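Local coordinates for putative modification methylase (PDB 2ZIG), which probably methylates the exocyclic N4 amino group of cytosines in DNA, with S-adenosyl-L-methionine as the methyl donor, at residues 128-140 and 199-211. Numbering follows the deposited sequence.
Sequences FDNLNPIIWHKHT and RFFRQIWDDIPGE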
ATOM      1  N   PHE B 128      -1.606 -13.728  10.028  1.00 33.93           N
ATOM      2  CA  PHE B 128      -1.833 -13.782   8.584  1.00 32.66           C
ATOM      3  C   PHE B 128      -0.549 -13.717   7.758  1.00 31.60           C
ATOM      4  O   PHE B 128       0.423 -13.081   8.161  1.00 30.32           O
ATOM      5  CB  PHE B 128      -2.726 -12.609   8.165  1.00 32.70           C
ATOM      6  CG  PHE B 128      -4.180 -12.821   8.443  1.00 31.41           C
ATOM      7  CD1 PHE B 128      -4.928 -13.690   7.655  1.00 30.42           C
ATOM      8  CD2 PHE B 128      -4.803 -12.162   9.495  1.00 28.33           C
ATOM      9  CE1 PHE B 128      -6.275 -13.900   7.909  1.00 30.31           C
ATOM     10  CE2 PHE B 128      -6.150 -12.366   9.754  1.00 29.16           C
ATOM     11  CZ  PHE B 128      -6.888 -13.236   8.958  1.00 29.05           C
ATOM     12  N   ASP B 129      -0.548 -14.384   6.605  1.00 31.16           N
ATOM     13  CA  ASP B 129       0.599 -14.324   5.698  1.00 32.38           C
ATOM     14  C   ASP B 129       0.254 -13.205   4.738  1.00 32.65           C
ATOM     15  O   ASP B 129      -0.769 -13.264   4.058  1.00 34.48           O
ATOM     16  CB  ASP B 129       0.757 -15.597   4.862  1.00 32.52           C
ATOM     17  CG  ASP B 129       1.561 -16.660   5.555  1.00 33.24           C
ATOM     18  OD1 ASP B 129       2.513 -16.312   6.276  1.00 32.14           O
ATOM     19  OD2 ASP B 129       1.249 -17.851   5.358  1.00 35.97           O
ATOM     20  N   ASN B 130       1.088 -12.184   4.665  1.00 30.91           N
ATOM     21  CA  ASN B 130       0.783 -11.107   3.746  1.00 29.31           C
ATOM     22  C   ASN B 130       1.092 -11.470   2.295  1.00 28.25           C
ATOM     23  O   ASN B 130       2.158 -11.986   1.986  1.00 29.65           O
ATOM     24  CB  ASN B 130       1.547  -9.840   4.132  1.00 27.78           C
ATOM     25  CG  ASN B 130       1.334  -8.722   3.143  1.00 26.36           C
ATOM     26  OD1 ASN B 130       2.182  -8.470   2.292  1.00 28.30           O
ATOM     27  ND2 ASN B 130       0.184  -8.056   3.233  1.00 24.65           N
ATOM     28  N   LEU B 131       0.136 -11.206   1.417  1.00 26.64           N
ATOM     29  CA  LEU B 131       0.301 -11.442  -0.007  1.00 25.08           C
ATOM     30  C   LEU B 131       0.288 -10.056  -0.668  1.00 25.26           C
ATOM     31  O   LEU B 131      -0.057  -9.057  -0.025  1.00 23.36           O
ATOM     32  CB  LEU B 131      -0.852 -12.295  -0.535  1.00 26.99           C
ATOM     33  CG  LEU B 131      -0.687 -13.828  -0.615  1.00 29.69           C
ATOM     34  CD1 LEU B 131       0.184 -14.351   0.504  1.00 27.96           C
ATOM     35  CD2 LEU B 131      -2.069 -14.476  -0.588  1.00 25.98           C
ATOM     36  N   ASN B 132       0.672  -9.984  -1.934  1.00 21.04           N
ATOM     37  CA  ASN B 132       0.675  -8.703  -2.613  1.00 23.69           C
ATOM     38  C   ASN B 132      -0.744  -8.190  -2.808  1.00 20.47           C
ATOM     39  O   ASN B 132      -1.647  -8.931  -3.184  1.00 21.52           O
ATOM     40  CB  ASN B 132       1.376  -8.805  -3.970  1.00 21.89           C
ATOM     41  CG  ASN B 132       2.840  -8.454  -3.883  1.00 25.50           C
ATOM     42  OD1 ASN B 132       3.228  -7.594  -3.095  1.00 28.34           O
ATOM     43  ND2 ASN B 132       3.660  -9.103  -4.695  1.00 26.69           N
ATOM     44  N   PRO B 133      -0.964  -6.908  -2.539  1.00 21.00           N
ATOM     45  CA  PRO B 133      -2.325  -6.410  -2.730  1.00 20.44           C
ATOM     46  C   PRO B 133      -2.519  -6.155  -4.202  1.00 19.27           C
ATOM     47  O   PRO B 133      -1.568  -6.235  -4.983  1.00 16.20           O
ATOM     48  CB  PRO B 133      -2.317  -5.104  -1.953  1.00 19.75           C
ATOM     49  CG  PRO B 133      -0.942  -4.598  -2.257  1.00 21.81           C
ATOM     50  CD  PRO B 133      -0.080  -5.839  -2.047  1.00 19.73           C
ATOM     51  N   ILE B 134      -3.759  -5.857  -4.567  1.00 19.74           N
ATOM     52  CA  ILE B 134      -4.093  -5.500  -5.932  1.00 20.96           C
ATOM     53  C   ILE B 134      -4.492  -4.022  -5.819  1.00 21.50           C
ATOM     54  O   ILE B 134      -5.182  -3.623  -4.869  1.00 18.96           O
ATOM     55  CB  ILE B 134      -5.275  -6.330  -6.479  1.00 19.77           C
ATOM     56  CG1 ILE B 134      -4.796  -7.746  -6.828  1.00 19.12           C
ATOM     57  CG2 ILE B 134      -5.860  -5.651  -7.720  1.00 18.01           C
ATOM     58  CD1 ILE B 134      -5.915  -8.701  -7.247  1.00 18.25           C
ATOM     59  N   ILE B 135      -4.023  -3.214  -6.765  1.00 20.30           N
ATOM     60  CA  ILE B 135      -4.319  -1.796  -6.774  1.00 19.47           C
ATOM     61  C   ILE B 135      -5.568  -1.540  -7.591  1.00 20.07           C
ATOM     62  O   ILE B 135      -5.607  -1.821  -8.781  1.00 19.75           O
ATOM     63  CB  ILE B 135      -3.173  -0.964  -7.396  1.00 19.00           C
ATOM     64  CG1 ILE B 135      -1.888  -1.156  -6.592  1.00 17.98           C
ATOM     65  CG2 ILE B 135      -3.570   0.529  -7.430  1.00 20.52           C
ATOM     66  CD1 ILE B 135      -2.080  -0.994  -5.092  1.00 16.97           C
ATOM     67  N   TRP B 136      -6.596  -1.010  -6.949  1.00 20.33           N
ATOM     68  CA  TRP B 136      -7.809  -0.703  -7.669  1.00 20.70           C
ATOM     69  C   TRP B 136      -7.748   0.739  -8.145  1.00 21.93           C
ATOM     70  O   TRP B 136      -7.950   1.663  -7.357  1.00 21.74           O
ATOM     71  CB  TRP B 136      -9.028  -0.894  -6.771  1.00 20.72           C
ATOM     72  CG  TRP B 136     -10.315  -0.477  -7.424  1.00 23.71           C
ATOM     73  CD1 TRP B 136     -10.608  -0.490  -8.766  1.00 20.96           C
ATOM     74  CD2 TRP B 136     -11.505  -0.041  -6.759  1.00 23.04           C
ATOM     75  NE1 TRP B 136     -11.908  -0.091  -8.968  1.00 21.30           N
ATOM     76  CE2 TRP B 136     -12.480   0.192  -7.754  1.00 23.51           C
ATOM     77  CE3 TRP B 136     -11.841   0.173  -5.414  1.00 25.54           C
ATOM     78  CZ2 TRP B 136     -13.769   0.632  -7.446  1.00 23.56           C
ATOM     79  CZ3 TRP B 136     -13.126   0.610  -5.109  1.00 26.40           C
ATOM     80  CH2 TRP B 136     -14.072   0.835  -6.123  1.00 24.20           C
ATOM     81  N   HIS B 137      -7.456   0.932  -9.430  1.00 21.75           N
ATOM     82  CA  HIS B 137      -7.399   2.278  -9.980  1.00 23.85           C
ATOM     83  C   HIS B 137      -8.849   2.669 -10.199  1.00 24.17           C
ATOM     84  O   HIS B 137      -9.437   2.433 -11.253  1.00 23.04           O
ATOM     85  CB  HIS B 137      -6.616   2.310 -11.292  1.00 24.91           C
ATOM     86  CG  HIS B 137      -6.152   3.680 -11.670  1.00 26.45           C
ATOM     87  ND1 HIS B 137      -5.388   3.927 -12.790  1.00 29.09           N
ATOM     88  CD2 HIS B 137      -6.330   4.877 -11.064  1.00 25.50           C
ATOM     89  CE1 HIS B 137      -5.114   5.219 -12.855  1.00 27.87           C
ATOM     90  NE2 HIS B 137      -5.674   5.816 -11.820  1.00 27.16           N
ATOM     91  N   LYS B 138      -9.405   3.241  -9.144  1.00 25.87           N
ATOM     92  CA  LYS B 138     -10.789   3.672  -9.053  1.00 32.03           C
ATOM     93  C   LYS B 138     -11.103   4.814 -10.005  1.00 34.28           C
ATOM     94  O   LYS B 138     -11.981   4.699 -10.857  1.00 35.06           O
ATOM     95  CB  LYS B 138     -11.051   4.112  -7.608  1.00 32.49           C
ATOM     96  CG  LYS B 138     -12.468   3.977  -7.089  1.00 36.48           C
ATOM     97  CD  LYS B 138     -12.512   4.423  -5.621  1.00 37.24           C
ATOM     98  CE  LYS B 138     -13.905   4.309  -5.008  1.00 39.93           C
ATOM     99  NZ  LYS B 138     -14.917   5.201  -5.647  1.00 40.09           N
ATOM    100  N   HIS B 139     -10.373   5.914  -9.851  1.00 36.72           N
ATOM    101  CA  HIS B 139     -10.581   7.109 -10.660  1.00 37.43           C
ATOM    102  C   HIS B 139      -9.444   7.358 -11.636  1.00 39.74           C
ATOM    103  O   HIS B 139      -8.415   7.929 -11.273  1.00 39.94           O
ATOM    104  CB  HIS B 139     -10.744   8.324  -9.744  1.00 34.90           C
ATOM    105  CG  HIS B 139     -11.763   8.132  -8.663  1.00 34.60           C
ATOM    106  ND1 HIS B 139     -11.451   8.211  -7.321  1.00 36.10           N
ATOM    107  CD2 HIS B 139     -13.088   7.855  -8.725  1.00 34.78           C
ATOM    108  CE1 HIS B 139     -12.538   7.992  -6.604  1.00 35.69           C
ATOM    109  NE2 HIS B 139     -13.546   7.773  -7.431  1.00 36.15           N
ATOM    110  N   THR B 140      -9.651   6.932 -12.879  1.00 42.88           N
ATOM    111  CA  THR B 140      -8.666   7.088 -13.947  1.00 45.99           C
ATOM    112  C   THR B 140      -8.481   8.553 -14.337  1.00 46.74           C
ATOM    113  O   THR B 140      -8.896   9.459 -13.611  1.00 49.39           O
ATOM    114  CB  THR B 140      -9.097   6.294 -15.198  1.00 46.51           C
ATOM    115  OG1 THR B 140      -9.234   4.909 -14.858  1.00 50.08           O
ATOM    116  CG2 THR B 140      -8.067   6.443 -16.312  1.00 47.62           C
ATOM    117  N   ARG B 199      -6.799 -11.206 -17.240  1.00 26.54           N
ATOM    118  CA  ARG B 199      -7.350  -9.906 -16.899  1.00 28.97           C
ATOM    119  C   ARG B 199      -7.456  -9.738 -15.378  1.00 26.84           C
ATOM    120  O   ARG B 199      -7.154  -8.670 -14.852  1.00 27.57           O
ATOM    121  CB  ARG B 199      -8.733  -9.734 -17.511  1.00 30.91           C
ATOM    122  CG  ARG B 199      -9.344  -8.363 -17.270  1.00 37.98           C
ATOM    123  CD  ARG B 199     -10.775  -8.341 -17.769  1.00 40.36           C
ATOM    124  NE  ARG B 199     -10.868  -8.973 -19.080  1.00 44.18           N
ATOM    125  CZ  ARG B 199     -11.910  -9.691 -19.481  1.00 47.05           C
ATOM    126  NH1 ARG B 199     -12.943  -9.860 -18.663  1.00 48.63           N
ATOM    127  NH2 ARG B 199     -11.917 -10.248 -20.689  1.00 47.84           N
ATOM    128  N   PHE B 200      -7.870 -10.794 -14.680  1.00 24.73           N
ATOM    129  CA  PHE B 200      -8.038 -10.737 -13.226  1.00 23.58           C
ATOM    130  C   PHE B 200      -6.746 -10.817 -12.417  1.00 24.50           C
ATOM    131  O   PHE B 200      -6.518 -10.010 -11.508  1.00 23.87           O
ATOM    132  CB  PHE B 200      -8.945 -11.862 -12.731  1.00 21.79           C
ATOM    133  CG  PHE B 200     -10.309 -11.871 -13.336  1.00 22.98           C
ATOM    134  CD1 PHE B 200     -10.789 -10.777 -14.049  1.00 24.12           C
ATOM    135  CD2 PHE B 200     -11.142 -12.970 -13.150  1.00 22.95           C
ATOM    136  CE1 PHE B 200     -12.074 -10.777 -14.563  1.00 26.22           C
ATOM    137  CE2 PHE B 200     -12.430 -12.978 -13.660  1.00 22.45           C
ATOM    138  CZ  PHE B 200     -12.899 -11.883 -14.366  1.00 25.46           C
ATOM    139  N   PHE B 201      -5.916 -11.808 -12.727  1.00 22.88           N
ATOM    140  CA  PHE B 201      -4.675 -11.985 -11.991  1.00 22.77           C
ATOM    141  C   PHE B 201      -3.535 -11.072 -12.431  1.00 22.77           C
ATOM    142  O   PHE B 201      -2.578 -11.502 -13.073  1.00 23.96           O
ATOM    143  CB  PHE B 201      -4.229 -13.449 -12.039  1.00 20.77           C
ATOM    144  CG  PHE B 201      -5.090 -14.368 -11.218  1.00 22.25           C
ATOM    145  CD1 PHE B 201      -6.247 -14.925 -11.753  1.00 20.44           C
ATOM    146  CD2 PHE B 201      -4.781 -14.621  -9.879  1.00 22.59           C
ATOM    147  CE1 PHE B 201      -7.092 -15.720 -10.962  1.00 18.63           C
ATOM    148  CE2 PHE B 201      -5.619 -15.410  -9.081  1.00 17.57           C
ATOM    149  CZ  PHE B 201      -6.770 -15.956  -9.622  1.00 16.23           C
ATOM    150  N   ARG B 202      -3.663  -9.800 -12.083  1.00 22.16           N
ATOM    151  CA  ARG B 202      -2.654  -8.794 -12.375  1.00 22.83           C
ATOM    152  C   ARG B 202      -2.690  -7.884 -11.158  1.00 20.92           C
ATOM    153  O   ARG B 202      -3.661  -7.912 -10.404  1.00 20.60           O
ATOM    154  CB  ARG B 202      -2.991  -8.029 -13.652  1.00 23.30           C
ATOM    155  CG  ARG B 202      -4.349  -7.373 -13.653  1.00 28.70           C
ATOM    156  CD  ARG B 202      -4.497  -6.531 -14.908  1.00 31.25           C
ATOM    157  NE  ARG B 202      -4.472  -7.340 -16.119  1.00 33.11           N
ATOM    158  CZ  ARG B 202      -3.789  -7.023 -17.216  1.00 35.71           C
ATOM    159  NH1 ARG B 202      -3.832  -7.821 -18.280  1.00 35.91           N
ATOM    160  NH2 ARG B 202      -3.044  -5.928 -17.245  1.00 32.10           N
ATOM    161  N   GLN B 203      -1.654  -7.084 -10.949  1.00 18.17           N
ATOM    162  CA  GLN B 203      -1.620  -6.258  -9.758  1.00 20.25           C
ATOM    163  C   GLN B 203      -2.397  -4.946  -9.809  1.00 20.74           C
ATOM    164  O   GLN B 203      -2.628  -4.330  -8.775  1.00 21.88           O
ATOM    165  CB  GLN B 203      -0.161  -6.013  -9.329  1.00 18.80           C
ATOM    166  CG  GLN B 203      -0.044  -5.234  -8.026  1.00 19.39           C
ATOM    167  CD  GLN B 203       1.238  -5.516  -7.255  1.00 17.91           C
ATOM    168  OE1 GLN B 203       2.325  -5.594  -7.825  1.00 20.87           O
ATOM    169  NE2 GLN B 203       1.112  -5.644  -5.948  1.00 18.09           N
ATOM    170  N   ILE B 204      -2.814  -4.518 -10.994  1.00 20.16           N
ATOM    171  CA  ILE B 204      -3.576  -3.276 -11.094  1.00 20.16           C
ATOM    172  C   ILE B 204      -4.855  -3.468 -11.911  1.00 21.82           C
ATOM    173  O   ILE B 204      -4.822  -3.999 -13.026  1.00 21.84           O
ATOM    174  CB  ILE B 204      -2.719  -2.144 -11.728  1.00 20.65           C
ATOM    175  CG1 ILE B 204      -1.486  -1.894 -10.858  1.00 17.54           C
ATOM    176  CG2 ILE B 204      -3.531  -0.845 -11.841  1.00 20.26           C
ATOM    177  CD1 ILE B 204      -0.567  -0.795 -11.381  1.00 16.12           C
ATOM    178  N   TRP B 205      -5.985  -3.072 -11.329  1.00 22.24           N
ATOM    179  CA  TRP B 205      -7.276  -3.162 -12.005  1.00 22.69           C
ATOM    180  C   TRP B 205      -7.697  -1.739 -12.358  1.00 23.56           C
ATOM    181  O   TRP B 205      -7.987  -0.934 -11.469  1.00 22.45           O
ATOM    182  CB  TRP B 205      -8.335  -3.795 -11.091  1.00 20.36           C
ATOM    183  CG  TRP B 205      -8.147  -5.274 -10.855  1.00 20.51           C
ATOM    184  CD1 TRP B 205      -7.224  -6.088 -11.450  1.00 18.16           C
ATOM    185  CD2 TRP B 205      -8.924  -6.114  -9.991  1.00 16.62           C
ATOM    186  NE1 TRP B 205      -7.379  -7.376 -11.015  1.00 18.31           N
ATOM    187  CE2 TRP B 205      -8.415  -7.424 -10.119  1.00 20.27           C
ATOM    188  CE3 TRP B 205     -10.001  -5.888  -9.120  1.00 15.53           C
ATOM    189  CZ2 TRP B 205      -8.948  -8.515  -9.404  1.00 19.73           C
ATOM    190  CZ3 TRP B 205     -10.528  -6.965  -8.410  1.00 16.60           C
ATOM    191  CH2 TRP B 205      -9.999  -8.264  -8.556  1.00 18.25           C
ATOM    192  N   ASP B 206      -7.730  -1.424 -13.649  1.00 23.64           N
ATOM    193  CA  ASP B 206      -8.106  -0.079 -14.073  1.00 25.70           C
ATOM    194  C   ASP B 206      -9.351  -0.071 -14.943  1.00 27.27           C
ATOM    195  O   ASP B 206      -9.697   0.957 -15.535  1.00 27.59           O
ATOM    196  CB  ASP B 206      -6.944   0.576 -14.829  1.00 24.19           C
ATOM    197  CG  ASP B 206      -6.639  -0.111 -16.148  1.00 27.26           C
ATOM    198  OD1 ASP B 206      -7.179  -1.208 -16.400  1.00 28.59           O
ATOM    199  OD2 ASP B 206      -5.845   0.445 -16.936  1.00 29.61           O
ATOM    200  N   ASP B 207     -10.031  -1.210 -15.004  1.00 27.41           N
ATOM    201  CA  ASP B 207     -11.231  -1.338 -15.824  1.00 28.75           C
ATOM    202  C   ASP B 207     -12.530  -1.372 -15.019  1.00 29.16           C
ATOM    203  O   ASP B 207     -13.568  -1.778 -15.537  1.00 27.89           O
ATOM    204  CB  ASP B 207     -11.132  -2.595 -16.687  1.00 28.85           C
ATOM    205  CG  ASP B 207     -10.952  -3.862 -15.860  1.00 32.89           C
ATOM    206  OD1 ASP B 207     -10.573  -3.762 -14.670  1.00 33.75           O
ATOM    207  OD2 ASP B 207     -11.176  -4.966 -16.405  1.00 36.57           O
ATOM    208  N   ILE B 208     -12.474  -0.960 -13.755  1.00 29.06           N
ATOM    209  CA  ILE B 208     -13.666  -0.937 -12.916  1.00 30.81           C
ATOM    210  C   ILE B 208     -13.724   0.387 -12.159  1.00 33.26           C
ATOM    211  O   ILE B 208     -13.173   0.515 -11.062  1.00 32.86           O
ATOM    212  CB  ILE B 208     -13.667  -2.082 -11.888  1.00 30.86           C
ATOM    213  CG1 ILE B 208     -13.551  -3.430 -12.594  1.00 28.00           C
ATOM    214  CG2 ILE B 208     -14.948  -2.035 -11.074  1.00 30.19           C
ATOM    215  CD1 ILE B 208     -13.454  -4.597 -11.628  1.00 28.28           C
ATOM    216  N   PRO B 209     -14.396   1.394 -12.737  1.00 35.30           N
ATOM    217  CA  PRO B 209     -14.513   2.711 -12.105  1.00 36.68           C
ATOM    218  C   PRO B 209     -15.358   2.743 -10.841  1.00 38.07           C
ATOM    219  O   PRO B 209     -16.269   1.929 -10.665  1.00 37.40           O
ATOM    220  CB  PRO B 209     -15.105   3.571 -13.217  1.00 37.48           C
ATOM    221  CG  PRO B 209     -15.943   2.588 -13.983  1.00 37.49           C
ATOM    222  CD  PRO B 209     -15.032   1.389 -14.066  1.00 35.97           C
ATOM    223  N   GLY B 210     -15.036   3.685  -9.960  1.00 39.86           N
ATOM    224  CA  GLY B 210     -15.781   3.838  -8.725  1.00 42.42           C
ATOM    225  C   GLY B 210     -17.207   4.231  -9.048  1.00 46.29           C
ATOM    226  O   GLY B 210     -17.445   4.944 -10.026  1.00 46.93           O
ATOM    227  N   GLU B 211     -18.149   3.762  -8.230  1.00 49.72           N
ATOM    228  CA  GLU B 211     -19.582   4.031  -8.404  1.00 52.20           C
ATOM    229  C   GLU B 211     -20.207   3.062  -9.408  1.00 52.92           C
ATOM    230  O   GLU B 211     -20.524   1.918  -9.076  1.00 53.50           O
ATOM    231  CB  GLU B 211     -19.819   5.476  -8.869  1.00 53.20           C
ATOM    232  CG  GLU B 211     -19.683   6.542  -7.783  1.00 55.87           C
ATOM    233  CD  GLU B 211     -18.329   6.530  -7.096  1.00 57.58           C
ATOM    234  OE1 GLU B 211     -18.056   5.572  -6.340  1.00 59.78           O
ATOM    235  OE2 GLU B 211     -17.537   7.475  -7.310  1.00 56.19           O
TER
HETATM  236  O   HOH W   1       3.380  -4.791  -3.500  1.00 30.87           O
HETATM  237  O   HOH W   2     -11.663   2.522 -13.396  1.00 47.16           O
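Ile135 and Trp136 pair in parallel with Ile204 and Trp205, which places the short strand 204-205 at one margin of the chain's mixed, Rossmann-like methyltransferase sheet. Three backbone bonds define this register: Ile135 N to Gln203 O at 2.7 Å, Trp205 N to Ile135 O, and His137 N to Trp205 O, the last the most bent, 144° at the hydrogen.

Side-chain amide and indole groups extend the pairing at both ends. Gln203 swings CG away from its own backbone N (chi1 -176°), then runs out extended, lies back along the neighbouring strand and donates NE2 to Pro133 O over 2.9 Å; its OE1 accepts from Glu166 N of the second subunit. Beyond the strand, Trp136 NE1 donates to Ile208 O, which lies near the indole plane, the N-H nearly straight; the modelled 2.5 Å is shorter than usual and its exact value is doubtful.

Apolar packing centres on Trp205. Ile134 CG2 sits over one face of the indole, 3.8 Å from the centroid of the five-membered ring and 5° off its normal, a CH-pi contact, while Ile134 CD1 reaches Trp205 CZ2 at 3.7 Å. Trp205 NE1 donates to Phe200 O at the helix end, which helps to hold the ring's rotation.

Charge closes the far end: Lys138, bent only at its last torsion, forms a salt bridge from Lys138 NZ to Glu211 OE1 at 3.2 Å, weak as a hydrogen bond.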